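Local coordinates for oligopeptide-binding protein oppA (Lactococcus lactis, PDB 3DRF) that binds oligopeptides in a large cavity, as the receptor of the OppABCDF ABC transporter that takes up peptides larger than three amino acids, at residues 141-144 with 145-148; 194-197 with 198-202; 276-279 with 280-284; 359-362 with 363-367. All blocks are in the same frame, centred on the assembly; numbering follows the deposited sequence.

Interaction 1: residues 141-144 with 145-148; sequences ANIV and GLSD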
loop_
_atom_site.group_PDB
_atom_site.type_symbol
_atom_site.label_atom_id
_atom_site.label_comp_id
_atom_site.label_asym_id
_atom_site.label_seq_id
_atom_site.Cartn_x
_atom_site.Cartn_y
_atom_site.Cartn_z
ATOM N N ALA A 141 10.108 -12.813 9.237
ATOM C CA ALA A 141 11.232 -13.484 9.945
ATOM C C ALA A 141 10.881 -13.993 11.356
ATOM O O ALA A 141 11.524 -14.789 11.914
ATOM C CB ALA A 141 12.442 -12.548 9.990
ATOM N N ASN A 142 9.774 -13.465 11.875
ATOM C CA ASN A 142 9.246 -13.844 13.196
ATOM C C ASN A 142 8.436 -15.143 13.226
ATOM O O ASN A 142 8.109 -15.596 14.269
ATOM C CB ASN A 142 8.478 -12.635 13.818
ATOM C CG ASN A 142 7.813 -12.951 15.186
ATOM O OD1 ASN A 142 8.474 -13.179 16.144
ATOM N ND2 ASN A 142 6.511 -12.928 15.207
ATOM N N ILE A 143 8.197 -15.744 12.071
ATOM C CA ILE A 143 7.629 -17.106 11.998
ATOM C C ILE A 143 8.787 -18.101 11.976
ATOM O O ILE A 143 9.648 -18.026 11.159
ATOM C CB ILE A 143 6.709 -17.265 10.766
ATOM C CG1 ILE A 143 5.440 -16.422 10.983
ATOM C CG2 ILE A 143 6.300 -18.792 10.593
ATOM C CD1 ILE A 143 4.564 -16.330 9.674
ATOM N N VAL A 144 8.776 -19.002 12.942
ATOM C CA VAL A 144 9.835 -20.017 13.057
ATOM C C VAL A 144 10.028 -20.736 11.721
ATOM O O VAL A 144 9.099 -21.207 11.135
ATOM C CB VAL A 144 9.481 -21.029 14.221
ATOM C CG1 VAL A 144 10.503 -22.157 14.263
ATOM C CG2 VAL A 144 9.558 -20.296 15.575
ATOM N N GLY A 145 11.294 -20.802 11.293
ATOM C CA GLY A 145 11.615 -21.517 10.054
ATOM C C GLY A 145 11.444 -20.719 8.746
ATOM O O GLY A 145 11.873 -21.140 7.707
ATOM N N LEU A 146 10.801 -19.575 8.805
ATOM C CA LEU A 146 10.431 -18.877 7.554
ATOM C C LEU A 146 11.625 -18.179 6.895
ATOM O O LEU A 146 11.783 -18.245 5.698
ATOM C CB LEU A 146 9.217 -17.939 7.754
ATOM C CG LEU A 146 8.621 -17.359 6.417
ATOM C CD1 LEU A 146 8.313 -18.362 5.306
ATOM C CD2 LEU A 146 7.285 -16.673 6.758
ATOM N N SER A 147 12.520 -17.638 7.704
ATOM C CA SER A 147 13.753 -17.069 7.169
ATOM C C SER A 147 14.568 -18.141 6.419
ATOM O O SER A 147 15.037 -17.928 5.357
ATOM C CB SER A 147 14.589 -16.401 8.287
ATOM O OG SER A 147 13.890 -15.306 8.830
ATOM N N ASP A 148 14.694 -19.314 7.006
ATOM C CA ASP A 148 15.527 -20.373 6.406
ATOM C C ASP A 148 14.842 -20.941 5.112
ATOM O O ASP A 148 15.491 -21.325 4.193
ATOM C CB ASP A 148 15.732 -21.484 7.450
ATOM C CG ASP A 148 16.870 -21.181 8.431
ATOM O OD1 ASP A 148 17.614 -20.282 8.267
ATOM O OD2 ASP A 148 16.944 -21.950 9.350
HETATM O O HOH W 1 12.281 -17.265 10.635
#
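Leu146 turns CG to the far side from its backbone N (chi1 -170°). Ile143 keeps CG1 beside its own N (chi1 -69°). With these torsions the two side chains run side by side and point the same way. They touch at the root, where Ile143 CB is 4.0 Å from Leu146 CB, and again at the ends, where Ile143 CD1 is 4.0 Å from Leu146 CD2. Both also rest on Tyr123 of helix 116-127, and Ile143 packs on Val173 of strand 170-174 as well.

The backbone beneath them makes a type II beta turn over residues 143-146. Leu146 N closes it with a nearly straight bond to Ile143 O (3.0 Å, 162°). Gly145 sits third in the turn with positive phi, and a side chain there would jam against Val144 O. The same glycine is the N-cap of helix 146-150, and the turn leads straight into the helix.

One water bridges the start of the loop and the first turn of the helix. It donates to Ala141 O at 2.9 Å and to Ile143 O at 2.8 Å, and accepts from Ser147 N at 3.0 Å. Ile143 O therefore takes two bonds, while the first-turn N-H of Ser147 is satisfied by solvent. Lys176 NZ is a second partner of Ala141 O. Close by, Ala141 CB packs against Ser147 OG at 3.3 Å.

Interaction 2: residues 194-197 with 198-202; sequences VAPY and QYLKD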
loop_
_atom_site.group_PDB
_atom_site.type_symbol
_atom_site.label_atom_id
_atom_site.label_comp_id
_atom_site.label_asym_id
_atom_site.label_seq_id
_atom_site.Cartn_x
_atom_site.Cartn_y
_atom_site.Cartn_z
ATOM N N VAL A 194 -5.665 -16.846 1.229
ATOM C CA VAL A 194 -5.389 -18.191 0.680
ATOM C C VAL A 194 -5.101 -18.120 -0.832
ATOM O O VAL A 194 -5.490 -17.244 -1.498
ATOM C CB VAL A 194 -6.610 -19.160 0.929
ATOM C CG1 VAL A 194 -6.635 -19.623 2.387
ATOM C CG2 VAL A 194 -7.964 -18.522 0.540
ATOM N N ALA A 195 -4.355 -19.101 -1.278
ATOM C CA ALA A 195 -4.028 -19.294 -2.711
ATOM C C ALA A 195 -4.396 -20.714 -3.085
ATOM O O ALA A 195 -4.170 -21.615 -2.290
ATOM C CB ALA A 195 -2.512 -19.038 -2.945
ATOM N N PRO A 196 -4.948 -20.899 -4.272
ATOM C CA PRO A 196 -5.494 -22.220 -4.641
ATOM C C PRO A 196 -4.384 -23.196 -5.123
ATOM O O PRO A 196 -4.149 -23.348 -6.319
ATOM C CB PRO A 196 -6.512 -21.861 -5.730
ATOM C CG PRO A 196 -5.903 -20.583 -6.397
ATOM C CD PRO A 196 -5.329 -19.830 -5.211
ATOM N N TYR A 197 -3.773 -23.856 -4.144
ATOM C CA TYR A 197 -2.608 -24.710 -4.422
ATOM C C TYR A 197 -2.884 -25.840 -5.443
ATOM O O TYR A 197 -2.134 -26.012 -6.322
ATOM C CB TYR A 197 -2.034 -25.261 -3.112
ATOM C CG TYR A 197 -0.933 -26.274 -3.352
ATOM C CD1 TYR A 197 0.321 -25.879 -3.766
ATOM C CD2 TYR A 197 -1.181 -27.630 -3.204
ATOM C CE1 TYR A 197 1.316 -26.832 -3.995
ATOM C CE2 TYR A 197 -0.182 -28.582 -3.416
ATOM C CZ TYR A 197 1.032 -28.148 -3.826
ATOM O OH TYR A 197 2.072 -29.049 -4.066
ATOM N N GLN A 198 -3.991 -26.548 -5.313
ATOM C CA GLN A 198 -4.252 -27.635 -6.275
ATOM C C GLN A 198 -4.424 -27.098 -7.697
ATOM O O GLN A 198 -4.040 -27.740 -8.609
ATOM C CB GLN A 198 -5.490 -28.462 -5.863
ATOM C CG GLN A 198 -5.299 -29.353 -4.633
ATOM C CD GLN A 198 -4.176 -30.369 -4.793
ATOM O OE1 GLN A 198 -3.946 -30.902 -5.839
ATOM N NE2 GLN A 198 -3.487 -30.619 -3.720
ATOM N N TYR A 199 -5.003 -25.913 -7.843
ATOM C CA TYR A 199 -5.180 -25.272 -9.172
ATOM C C TYR A 199 -3.850 -24.794 -9.823
ATOM O O TYR A 199 -3.714 -24.798 -10.996
ATOM C CB TYR A 199 -6.121 -24.089 -8.987
ATOM C CG TYR A 199 -6.616 -23.403 -10.253
ATOM C CD1 TYR A 199 -7.364 -24.107 -11.222
ATOM C CD2 TYR A 199 -6.418 -22.047 -10.447
ATOM C CE1 TYR A 199 -7.866 -23.473 -12.335
ATOM C CE2 TYR A 199 -6.912 -21.410 -11.575
ATOM C CZ TYR A 199 -7.619 -22.149 -12.508
ATOM O OH TYR A 199 -8.122 -21.542 -13.658
ATOM N N LEU A 200 -2.916 -24.390 -8.985
ATOM C CA LEU A 200 -1.695 -23.691 -9.387
ATOM C C LEU A 200 -0.406 -24.523 -9.301
ATOM O O LEU A 200 0.615 -24.078 -9.728
ATOM C CB LEU A 200 -1.535 -22.423 -8.498
ATOM C CG LEU A 200 -2.692 -21.389 -8.617
ATOM C CD1 LEU A 200 -2.425 -20.178 -7.656
ATOM C CD2 LEU A 200 -2.830 -20.878 -10.066
ATOM N N LYS A 201 -0.495 -25.726 -8.752
ATOM C CA LYS A 201 0.705 -26.507 -8.424
ATOM C C LYS A 201 1.494 -27.003 -9.650
ATOM O O LYS A 201 2.603 -27.325 -9.495
ATOM C CB LYS A 201 0.369 -27.689 -7.515
ATOM C CG LYS A 201 -0.500 -28.677 -8.178
ATOM C CD LYS A 201 -0.712 -29.906 -7.249
ATOM C CE LYS A 201 -1.467 -30.993 -8.018
ATOM N NZ LYS A 201 -1.743 -32.141 -7.107
ATOM N N ASP A 202 0.918 -26.974 -10.829
ATOM C CA ASP A 202 1.706 -27.324 -12.021
ATOM C C ASP A 202 1.937 -26.113 -12.934
ATOM O O ASP A 202 2.058 -26.251 -14.169
ATOM C CB ASP A 202 1.058 -28.460 -12.798
ATOM C CG ASP A 202 1.023 -29.773 -12.026
ATOM O OD1 ASP A 202 1.936 -30.071 -11.219
ATOM O OD2 ASP A 202 0.060 -30.528 -12.253
#
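The Tyr197 ring offers a face to Lys201. Lys201 CB lies over it, 4.0 Å from the ring centroid and 21° off the ring normal, a CH-pi contact displaced toward the rim. The lysine chain crosses the tyrosine at about a right angle, and its CD comes to 4.1 Å from Tyr197 CE2. Lys201 CG stands between the backbone N and the carbonyl carbon (chi1 65°), and from there the extended chain runs across the ring. Its NZ then donates to Gln198 OE1 at 2.8 Å, tilted a little from the carbonyl plane. This bond holds the Gln198 amide, whose plane is perpendicular to the Tyr197 ring, with NE2 3.8 Å from Tyr197 CD2.

The contact surrounds the start of the short helix 197-200, with Pro196 as the N-cap. Pro196 is also the centre of an inverse gamma turn. Leu200 N shares its hydrogen between Tyr197 O at 3.2 Å and, weakly, Pro196 O. The proline ring crosses the Leu200 side chain at a slant, CG to CD1 at 3.7 Å, and its CB meets Tyr199 CB at 4.0 Å.

Tyr197 also meets Phe121 of helix 116-127 edge-to-face and makes a cation-pi contact with Lys117. A serine in place of Tyr197 would probably leave Lys201 CB without a ring to lie on and Phe121 without its aromatic partner. The Tyr199 ring runs on away from Pro196, and its OH is hydrogen-bonded to Lys217 O.

Interaction 3: residues 276-279 with 280-284; sequences NGMV and SSQYK
Gln282 reaches back, extended, along Val279 to Met278 where the loop after strand 274-276 winds into a 3-10 turn and then helix 283-287. Gln282 N donates to Val279 O at 3.2 Å and closes the turn. Follow-on contacts run the length of the Gln282 side chain. CB lies 3.8 Å from Val279 O. CG packs on Val279 CG2 at 3.8 Å, and CD sits still nearer that methyl, at 3.6 Å. OE1 meets the Met278 methyl, CE, at 3.2 Å. Met278 bends at its last torsion (chi3 70°), which carries CE to this oxygen, and the two side chains cross at about a right angle. OE1 also accepts a hydrogen bond from Gln40 NE2. NE2 skirts Val279 CG2 and donates to Thr260 O. Both ends of the buried amide are thus satisfied.

A leucine in place of Gln282 would probably leave Gln40 NE2 and Thr260 O without these amide partners. Ser281 OG, hydrogen-bonded to Asp419 OD2, flanks Val279 CG2 at 3.5 Å.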
loop_
_atom_site.group_PDB
_atom_site.type_symbol
_atom_site.label_atom_id
_atom_site.label_comp_id
_atom_site.label_asym_id
_atom_site.label_seq_id
_atom_site.Cartn_x
_atom_site.Cartn_y
_atom_site.Cartn_z
ATOM N N ASN A 276 -14.701 4.643 -7.640
ATOM C CA ASN A 276 -13.743 4.662 -6.517
ATOM C C ASN A 276 -12.408 5.236 -6.955
ATOM O O ASN A 276 -12.054 5.165 -8.096
ATOM C CB ASN A 276 -13.587 3.227 -5.959
ATOM C CG ASN A 276 -14.851 2.775 -5.238
ATOM O OD1 ASN A 276 -15.319 3.460 -4.360
ATOM N ND2 ASN A 276 -15.399 1.649 -5.649
ATOM N N GLY A 277 -11.695 5.792 -6.003
ATOM C CA GLY A 277 -10.359 6.338 -6.244
ATOM C C GLY A 277 -10.258 7.699 -6.897
ATOM O O GLY A 277 -9.232 8.062 -7.351
ATOM N N MET A 278 -11.360 8.444 -6.915
ATOM C CA MET A 278 -11.320 9.749 -7.579
ATOM C C MET A 278 -10.454 10.767 -6.860
ATOM O O MET A 278 -10.479 10.828 -5.669
ATOM C CB MET A 278 -12.739 10.310 -7.774
ATOM C CG MET A 278 -13.539 9.497 -8.783
ATOM S SD MET A 278 -15.177 10.242 -9.106
ATOM C CE MET A 278 -14.723 11.737 -10.032
ATOM N N VAL A 279 -9.713 11.541 -7.640
ATOM C CA VAL A 279 -8.768 12.535 -7.135
ATOM C C VAL A 279 -9.510 13.689 -6.399
ATOM O O VAL A 279 -10.618 14.062 -6.724
ATOM C CB VAL A 279 -7.884 13.118 -8.268
ATOM C CG1 VAL A 279 -6.831 12.066 -8.708
ATOM C CG2 VAL A 279 -8.689 13.691 -9.444
ATOM N N SER A 280 -8.825 14.256 -5.432
ATOM C CA SER A 280 -9.366 15.342 -4.624
ATOM C C SER A 280 -9.770 16.569 -5.449
ATOM O O SER A 280 -10.715 17.260 -5.090
ATOM C CB SER A 280 -8.338 15.759 -3.574
ATOM O OG SER A 280 -8.102 14.710 -2.640
ATOM N N SER A 281 -9.088 16.804 -6.562
ATOM C CA SER A 281 -9.349 18.015 -7.369
ATOM C C SER A 281 -10.735 18.004 -8.047
ATOM O O SER A 281 -11.201 19.019 -8.445
ATOM C CB SER A 281 -8.278 18.231 -8.419
ATOM O OG SER A 281 -8.249 17.152 -9.341
ATOM N N GLN A 282 -11.346 16.838 -8.185
ATOM C CA GLN A 282 -12.673 16.712 -8.778
ATOM C C GLN A 282 -13.838 16.743 -7.805
ATOM O O GLN A 282 -14.945 16.639 -8.176
ATOM C CB GLN A 282 -12.700 15.391 -9.610
ATOM C CG GLN A 282 -11.778 15.437 -10.850
ATOM C CD GLN A 282 -11.614 14.118 -11.524
ATOM O OE1 GLN A 282 -11.981 13.102 -11.019
ATOM N NE2 GLN A 282 -11.034 14.163 -12.674
ATOM N N TYR A 283 -13.543 16.866 -6.528
ATOM C CA TYR A 283 -14.552 16.753 -5.467
ATOM C C TYR A 283 -15.718 17.750 -5.622
ATOM O O TYR A 283 -16.853 17.388 -5.457
ATOM C CB TYR A 283 -13.865 16.924 -4.092
ATOM C CG TYR A 283 -14.744 16.658 -2.871
ATOM C CD1 TYR A 283 -15.563 15.516 -2.772
ATOM C CD2 TYR A 283 -14.672 17.478 -1.767
ATOM C CE1 TYR A 283 -16.290 15.256 -1.651
ATOM C CE2 TYR A 283 -15.417 17.210 -0.656
ATOM C CZ TYR A 283 -16.220 16.113 -0.606
ATOM O OH TYR A 283 -16.955 15.806 0.545
ATOM N N LYS A 284 -15.392 19.005 -5.951
ATOM C CA LYS A 284 -16.444 20.025 -6.084
ATOM C C LYS A 284 -17.343 19.701 -7.298
ATOM O O LYS A 284 -18.522 19.774 -7.220
ATOM C CB LYS A 284 -15.827 21.411 -6.177
ATOM C CG LYS A 284 -16.878 22.465 -6.225
ATOM C CD LYS A 284 -16.273 23.798 -6.037
ATOM C CE LYS A 284 -16.377 24.331 -4.636
ATOM N NZ LYS A 284 -15.777 25.721 -4.523
#

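Interaction 4: residues 359-362 with 363-367; sequences SLIP and PIFKQ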
loop_
_atom_site.group_PDB
_atom_site.type_symbol
_atom_site.label_atom_id
_atom_site.label_comp_id
_atom_site.label_asym_id
_atom_site.label_seq_id
_atom_site.Cartn_x
_atom_site.Cartn_y
_atom_site.Cartn_z
ATOM N N SER A 359 3.742 13.908 9.921
ATOM C CA SER A 359 4.434 12.618 10.177
ATOM C C SER A 359 3.874 11.530 9.257
ATOM O O SER A 359 3.024 11.768 8.490
ATOM C CB SER A 359 4.274 12.203 11.646
ATOM O OG SER A 359 3.069 11.493 11.792
ATOM N N LEU A 360 4.446 10.339 9.376
ATOM C CA LEU A 360 4.038 9.192 8.568
ATOM C C LEU A 360 2.847 8.381 9.098
ATOM O O LEU A 360 2.357 7.545 8.440
ATOM C CB LEU A 360 5.243 8.245 8.354
ATOM C CG LEU A 360 6.472 8.904 7.650
ATOM C CD1 LEU A 360 7.709 7.974 7.724
ATOM C CD2 LEU A 360 6.094 9.255 6.202
ATOM N N ILE A 361 2.389 8.714 10.278
ATOM C CA ILE A 361 1.254 7.979 10.893
ATOM C C ILE A 361 -0.054 8.787 10.734
ATOM O O ILE A 361 -0.173 9.841 11.300
ATOM C CB ILE A 361 1.503 7.687 12.389
ATOM C CG1 ILE A 361 2.837 6.895 12.617
ATOM C CG2 ILE A 361 0.297 6.927 12.956
ATOM C CD1 ILE A 361 2.854 5.455 12.000
ATOM N N PRO A 362 -1.013 8.286 10.005
ATOM C CA PRO A 362 -2.172 9.116 9.669
ATOM C C PRO A 362 -3.248 9.172 10.781
ATOM O O PRO A 362 -3.248 8.370 11.628
ATOM C CB PRO A 362 -2.741 8.461 8.395
ATOM C CG PRO A 362 -2.394 7.043 8.535
ATOM C CD PRO A 362 -0.991 7.051 9.196
ATOM N N PRO A 363 -4.145 10.130 10.667
ATOM C CA PRO A 363 -5.167 10.401 11.713
ATOM C C PRO A 363 -6.089 9.252 12.026
ATOM O O PRO A 363 -6.517 9.160 13.115
ATOM C CB PRO A 363 -5.996 11.571 11.107
ATOM C CG PRO A 363 -5.044 12.320 10.218
ATOM C CD PRO A 363 -4.072 11.235 9.656
ATOM N N ILE A 364 -6.370 8.393 11.067
ATOM C CA ILE A 364 -7.200 7.215 11.358
ATOM C C ILE A 364 -6.668 6.386 12.554
ATOM O O ILE A 364 -7.409 5.829 13.282
ATOM C CB ILE A 364 -7.418 6.338 10.097
ATOM C CG1 ILE A 364 -8.504 5.272 10.391
ATOM C CG2 ILE A 364 -6.091 5.737 9.582
ATOM C CD1 ILE A 364 -9.081 4.704 9.213
ATOM N N PHE A 365 -5.346 6.365 12.732
ATOM C CA PHE A 365 -4.688 5.706 13.867
ATOM C C PHE A 365 -4.510 6.687 15.039
ATOM O O PHE A 365 -3.475 7.047 15.417
ATOM C CB PHE A 365 -3.343 5.088 13.443
ATOM C CG PHE A 365 -3.451 4.117 12.291
ATOM C CD1 PHE A 365 -4.330 3.056 12.329
ATOM C CD2 PHE A 365 -2.629 4.248 11.204
ATOM C CE1 PHE A 365 -4.444 2.195 11.306
ATOM C CE2 PHE A 365 -2.712 3.315 10.132
ATOM C CZ PHE A 365 -3.633 2.303 10.198
ATOM N N LYS A 366 -5.645 7.108 15.559
ATOM C CA LYS A 366 -5.728 8.264 16.440
ATOM C C LYS A 366 -4.956 8.065 17.731
ATOM O O LYS A 366 -4.434 9.006 18.247
ATOM C CB LYS A 366 -7.198 8.555 16.760
ATOM C CG LYS A 366 -7.399 9.666 17.803
ATOM C CD LYS A 366 -8.879 9.766 18.225
ATOM C CE LYS A 366 -9.315 11.179 18.666
ATOM N NZ LYS A 366 -8.670 11.655 19.878
ATOM N N GLN A 367 -4.882 6.832 18.206
ATOM C CA GLN A 367 -4.181 6.467 19.423
ATOM C C GLN A 367 -2.651 6.722 19.321
ATOM O O GLN A 367 -1.992 6.809 20.304
ATOM C CB GLN A 367 -4.525 4.975 19.783
ATOM C CG GLN A 367 -6.099 4.508 19.827
ATOM C CD GLN A 367 -6.420 2.937 19.696
ATOM O OE1 GLN A 367 -5.695 2.200 19.121
ATOM N NE2 GLN A 367 -7.536 2.522 20.229
#
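Pro362 is the bump that the chain closes around. Its ring and the Phe365 side chain lie side by side, pointing the same way. Pro362 CD meets the Phe365 ring at its edge, near the ring plane, 3.8 Å from CD2. Pro362 CG touches Phe365 CD2 too and reaches Ile364 CG2 at 4.1 Å. Ile364 CG2 in turn caps one face of the Phe365 ring, 4.0 Å above its plane and over its centre. The CG and CD edge of the proline thus sits in the corner where this methyl meets the Phe365 ring edge. Ile361 crosses Phe365 at about a right angle, with its CG2 4.1 Å from Phe365 CB and near the edge of the ring. Phe365 keeps CG beside its backbone N (chi1 -56°), which brings the ring edge back to the proline.

Pro363 CD lies against Pro362 CB at 3.3 Å, a closeness set by the peptide link that joins them.

Surrounding residues complete the packing. Phe541 of strand 536-549 touches both prolines. Met300 of strand 292-307 meets Ile364 and Phe365, and Phe523 of helix 516-533 packs on Ile361.

Phe365 N donates to Pro362 O at 3.1 Å (148°). Leading in, Ser359 OG accepts from Ile361 N at 3.2 Å, an ST turn. Next comes the turn 362-365, a type III beta turn (a single turn of 3-10 geometry) with Pro363 at i+1, and it runs on into an inverse gamma turn centred on Phe365.

How the interactions relate
The four contacts follow one another along the chain and none touches another. Interactions 1 and 2 have centres about 22 Å apart, and both pack on helix 116-127. Interactions 3 and 4 are also about 22 Å apart between centres and share strand 536-549, in the large mixed sheet. The two pairs are well separated: interactions 1 and 3 are about 42 Å apart between centres, on opposite sides of the chain's centre; interactions 2 and 4, about 37 Å apart, also lie on opposite sides. Interactions 1 to 3 each lead a loop into a short helix, while interaction 4 is loop throughout. They thus sample distant parts of the closed, peptide-bound Venus fly-trap receptor.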